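PDB 1JMX: amine Dehydrogenase from Pseudomonas putida, which probably oxidises primary amines as a quinohemoprotein, this chain binding two haems c that are likely to carry the electrons away. Local coordinates for residues A[165-168]-A[169-173]; A[267-270]-A[271-274]. All coordinates share one frame; numbering follows the deposited sequence.

Interaction 1: A[165-168]-A[169-173]; sequences AAWA and EWQKA
Side chains one helical turn apart meet here in a local i to i+3 and i to i+4 contact along the short helix 165-173, the last helix before the barrel that opens with strand 182-190, where W167 touches W170 and Q171. The main chain sets the frame: E169 N donates to A165 O at 2.8 Å in a nearly straight bond, and Q171 N reaches W167 O at 3.0 Å, whereas W170 N has only weak bonds, to A166 O and W167 O. On this scaffold the flat amide of Q171 lies over one face of the W167 indole, the two planes 7° apart. Its CG makes a CH-pi contact, 3.7 Å from the centroid of the six-membered ring, while NE2 sits 3.3 Å from W167 NE1; both nitrogens are donors, so this end of the stack is held by packing and not by a bond. W167 swings its CG opposite the backbone N (chi1 177°), which lays the indole alongside the next turn. There CZ3 comes within 3.5 Å of W170 CD1, at the edge of that ring, a rim-to-rim meeting of two indoles with planes at 30°. Both tryptophans are also engaged beyond the helix: R31 makes a cation-pi contact with W167, and W170 NE1 donates to N234 O while its ring meets Y236. With an alanine in place of W167, the Q171 amide would probably lose the surface it lies on and be free to turn, and R31 its aromatic partner. The chemistry implies a helix face joined to its surroundings by flat aromatic surfaces, with Q171 laying its aliphatic and amide parts across an indole at an otherwise largely exposed position.

Interaction 2: A[267-270]-A[271-274]; sequences AEHD and ERGL
R272 lays its guanidinium flat over one face of the H269 imidazole, the centres 3.6 Å apart and the planes 13° from parallel. NH1 stands over the middle of the ring, and NE comes within 3.3 Å of H269 CB. Extended from CG to NE, the arginine chain reaches back across a type I beta turn from H269 to R272, which the bond from R272 N to H269 O closes at 3.3 Å. E271 fixes the rotation of the guanidinium: its OE1 accepts from R272 NE in a salt bridge of 3.0 Å, nearly straight at 174° and in the guanidinium plane. The other carboxylate oxygen, OE2, takes a hydrogen bond from a water 2.6 Å away, which also bonds to H269 ND1 at the edge of the imidazole. Beyond the turn, Q390 N donates to E271 OE1, and D270 OD1 forms a salt bridge with R84. The turn breaks the beginning of strand 269-280, just after the link from strand 259-266; strand 269-280 is the last of the closed barrel. The cation over its face would probably disfavour a protonated imidazole, an effect the E271 carboxylate would in part offset.

Each contact illustrates how neighbouring residues can stack flat groups once the backbone has brought them onto one side, yet the two use different scaffolds and chemistry. Interaction 1 rides on a helical turn and interaction 2 on a beta turn, with centres about 33 Å apart, nearest atoms about 22 Å apart and no element in common. Both are surface contacts, though interaction 1 includes a buried tryptophan and lies far from the centre of the chain, whereas interaction 2 lies much nearer to it. An uncharged amide covers an aromatic ring in 165-173; in 267-274 a charged group does so, steered by a carboxylate and supplemented by water.

Interaction 1: A[165-168]-A[169-173]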
loop_
_atom_site.group_PDB
_atom_site.type_symbol
_atom_site.label_atom_id
_atom_site.label_comp_id
_atom_site.label_asym_id
_atom_site.label_seq_id
_atom_site.Cartn_x
_atom_site.Cartn_y
_atom_site.Cartn_z
ATOM N N ALA A 165 -18.835 -24.640 -13.239
ATOM C CA ALA A 165 -20.026 -25.392 -12.875
ATOM C C ALA A 165 -20.698 -24.745 -11.667
ATOM O O ALA A 165 -21.922 -24.654 -11.597
ATOM C CB ALA A 165 -19.651 -26.837 -12.565
ATOM N N ALA A 166 -19.872 -24.253 -10.746
ATOM C CA ALA A 166 -20.332 -23.601 -9.523
ATOM C C ALA A 166 -21.273 -22.432 -9.783
ATOM O O ALA A 166 -22.318 -22.305 -9.143
ATOM C CB ALA A 166 -19.127 -23.131 -8.717
ATOM N N TRP A 167 -20.884 -21.566 -10.712
ATOM C CA TRP A 167 -21.690 -20.408 -11.061
ATOM C C TRP A 167 -22.975 -20.810 -11.771
ATOM O O TRP A 167 -24.030 -20.218 -11.545
ATOM C CB TRP A 167 -20.886 -19.455 -11.950
ATOM C CG TRP A 167 -21.668 -18.267 -12.400
ATOM C CD1 TRP A 167 -21.771 -17.790 -13.671
ATOM C CD2 TRP A 167 -22.472 -17.407 -11.580
ATOM N NE1 TRP A 167 -22.587 -16.686 -13.698
ATOM C CE2 TRP A 167 -23.033 -16.428 -12.429
ATOM C CE3 TRP A 167 -22.773 -17.371 -10.208
ATOM C CZ2 TRP A 167 -23.880 -15.419 -11.956
ATOM C CZ3 TRP A 167 -23.617 -16.369 -9.736
ATOM C CH2 TRP A 167 -24.161 -15.405 -10.612
ATOM N N ALA A 168 -22.871 -21.800 -12.651
ATOM C CA ALA A 168 -24.018 -22.289 -13.413
ATOM C C ALA A 168 -25.059 -22.898 -12.478
ATOM O O ALA A 168 -26.256 -22.602 -12.583
ATOM C CB ALA A 168 -23.558 -23.329 -14.443
ATOM N N GLU A 169 -24.585 -23.730 -11.551
ATOM C CA GLU A 169 -25.440 -24.400 -10.579
ATOM C C GLU A 169 -25.944 -23.470 -9.498
ATOM O O GLU A 169 -26.921 -23.778 -8.812
ATOM C CB GLU A 169 -24.716 -25.596 -9.975
ATOM C CG GLU A 169 -24.698 -26.783 -10.925
ATOM C CD GLU A 169 -23.821 -27.927 -10.452
ATOM O OE1 GLU A 169 -22.938 -28.356 -11.239
ATOM O OE2 GLU A 169 -24.028 -28.412 -9.310
ATOM N N TRP A 170 -25.264 -22.343 -9.327
ATOM C CA TRP A 170 -25.693 -21.370 -8.349
ATOM C C TRP A 170 -26.841 -20.533 -8.927
ATOM O O TRP A 170 -27.791 -20.210 -8.221
ATOM C CB TRP A 170 -24.545 -20.464 -7.917
ATOM C CG TRP A 170 -25.016 -19.465 -6.936
ATOM C CD1 TRP A 170 -25.141 -18.127 -7.128
ATOM C CD2 TRP A 170 -25.524 -19.735 -5.627
ATOM N NE1 TRP A 170 -25.701 -17.544 -6.024
ATOM C CE2 TRP A 170 -25.948 -18.509 -5.085
ATOM C CE3 TRP A 170 -25.666 -20.900 -4.860
ATOM C CZ2 TRP A 170 -26.506 -18.406 -3.808
ATOM C CZ3 TRP A 170 -26.221 -20.801 -3.589
ATOM C CH2 TRP A 170 -26.636 -19.560 -3.077
ATOM N N GLN A 171 -26.745 -20.190 -10.212
ATOM C CA GLN A 171 -27.779 -19.405 -10.879
ATOM C C GLN A 171 -29.138 -20.106 -10.855
ATOM O O GLN A 171 -30.180 -19.456 -10.938
ATOM C CB GLN A 171 -27.390 -19.126 -12.333
ATOM C CG GLN A 171 -26.237 -18.164 -12.497
ATOM C CD GLN A 171 -25.979 -17.812 -13.952
ATOM O OE1 GLN A 171 -26.537 -16.836 -14.478
ATOM N NE2 GLN A 171 -25.139 -18.611 -14.617
ATOM N N LYS A 172 -29.122 -21.435 -10.785
ATOM C CA LYS A 172 -30.355 -22.211 -10.743
ATOM C C LYS A 172 -30.824 -22.483 -9.314
ATOM O O LYS A 172 -32.023 -22.399 -9.028
ATOM C CB LYS A 172 -30.192 -23.534 -11.500
ATOM C CG LYS A 172 -30.067 -23.390 -13.024
ATOM C CD LYS A 172 -31.423 -23.281 -13.751
ATOM C CE LYS A 172 -32.185 -21.981 -13.451
ATOM N NZ LYS A 172 -33.338 -22.172 -12.492
ATOM N N ALA A 173 -29.880 -22.767 -8.418
ATOM C CA ALA A 173 -30.204 -23.066 -7.027
ATOM C C ALA A 173 -30.234 -21.862 -6.094
ATOM O O ALA A 173 -30.430 -22.030 -4.897
ATOM C CB ALA A 173 -29.246 -24.128 -6.483
#

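Interaction 2: A[267-270]-A[271-274]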
loop_
_atom_site.group_PDB
_atom_site.type_symbol
_atom_site.label_atom_id
_atom_site.label_comp_id
_atom_site.label_asym_id
_atom_site.label_seq_id
_atom_site.Cartn_x
_atom_site.Cartn_y
_atom_site.Cartn_z
ATOM N N ALA A 267 -18.350 0.940 10.714
ATOM C CA ALA A 267 -18.295 1.475 9.356
ATOM C C ALA A 267 -17.078 2.358 9.129
ATOM O O ALA A 267 -16.515 2.394 8.039
ATOM C CB ALA A 267 -19.547 2.266 9.085
ATOM N N GLU A 268 -16.639 2.999 10.202
ATOM C CA GLU A 268 -15.523 3.927 10.166
ATOM C C GLU A 268 -14.173 3.307 10.556
ATOM O O GLU A 268 -13.109 3.804 10.171
ATOM C CB GLU A 268 -15.847 5.105 11.091
ATOM C CG GLU A 268 -17.295 5.637 10.972
ATOM C CD GLU A 268 -18.380 4.703 11.578
ATOM O OE1 GLU A 268 -18.072 3.941 12.534
ATOM O OE2 GLU A 268 -19.547 4.738 11.091
ATOM N N HIS A 269 -14.224 2.214 11.312
ATOM C CA HIS A 269 -13.020 1.551 11.786
ATOM C C HIS A 269 -13.178 0.051 11.641
ATOM O O HIS A 269 -13.857 -0.588 12.451
ATOM C CB HIS A 269 -12.816 1.894 13.258
ATOM C CG HIS A 269 -13.073 3.330 13.581
ATOM N ND1 HIS A 269 -12.098 4.302 13.498
ATOM C CD2 HIS A 269 -14.211 3.966 13.943
ATOM C CE1 HIS A 269 -12.623 5.477 13.794
ATOM N NE2 HIS A 269 -13.904 5.301 14.064
ATOM N N ASP A 270 -12.546 -0.520 10.622
ATOM C CA ASP A 270 -12.681 -1.952 10.416
ATOM C C ASP A 270 -11.857 -2.891 11.283
ATOM O O ASP A 270 -11.985 -4.099 11.152
ATOM C CB ASP A 270 -12.608 -2.335 8.937
ATOM C CG ASP A 270 -11.482 -1.666 8.212
ATOM O OD1 ASP A 270 -11.778 -0.853 7.315
ATOM O OD2 ASP A 270 -10.315 -1.970 8.525
ATOM N N GLU A 271 -11.013 -2.346 12.155
ATOM C CA GLU A 271 -10.241 -3.181 13.079
ATOM C C GLU A 271 -11.122 -3.395 14.304
ATOM O O GLU A 271 -10.848 -4.246 15.140
ATOM C CB GLU A 271 -8.925 -2.528 13.549
ATOM C CG GLU A 271 -8.555 -1.180 12.956
ATOM C CD GLU A 271 -9.338 -0.016 13.530
ATOM O OE1 GLU A 271 -9.119 0.365 14.698
ATOM O OE2 GLU A 271 -10.150 0.547 12.780
ATOM N N ARG A 272 -12.158 -2.574 14.420
ATOM C CA ARG A 272 -13.082 -2.652 15.537
ATOM C C ARG A 272 -14.330 -3.392 15.087
ATOM O O ARG A 272 -15.266 -2.801 14.547
ATOM C CB ARG A 272 -13.404 -1.241 16.016
ATOM C CG ARG A 272 -12.149 -0.411 16.139
ATOM C CD ARG A 272 -12.413 1.018 16.482
ATOM N NE ARG A 272 -11.248 1.829 16.156
ATOM C CZ ARG A 272 -11.127 3.123 16.423
ATOM N NH1 ARG A 272 -12.104 3.775 17.036
ATOM N NH2 ARG A 272 -10.045 3.775 16.028
ATOM N N GLY A 273 -14.314 -4.704 15.279
ATOM C CA GLY A 273 -15.436 -5.515 14.880
ATOM C C GLY A 273 -15.555 -6.780 15.693
ATOM O O GLY A 273 -14.799 -7.008 16.637
ATOM N N LEU A 274 -16.508 -7.614 15.314
ATOM C CA LEU A 274 -16.740 -8.863 16.005
ATOM C C LEU A 274 -17.059 -9.975 15.017
ATOM O O LEU A 274 -17.625 -9.732 13.955
ATOM C CB LEU A 274 -17.895 -8.705 17.014
ATOM C CG LEU A 274 -19.222 -8.129 16.513
ATOM C CD1 LEU A 274 -20.369 -8.963 16.998
ATOM C CD2 LEU A 274 -19.385 -6.693 16.946
HETATM O O HOH W 1 -9.889 3.011 12.119
#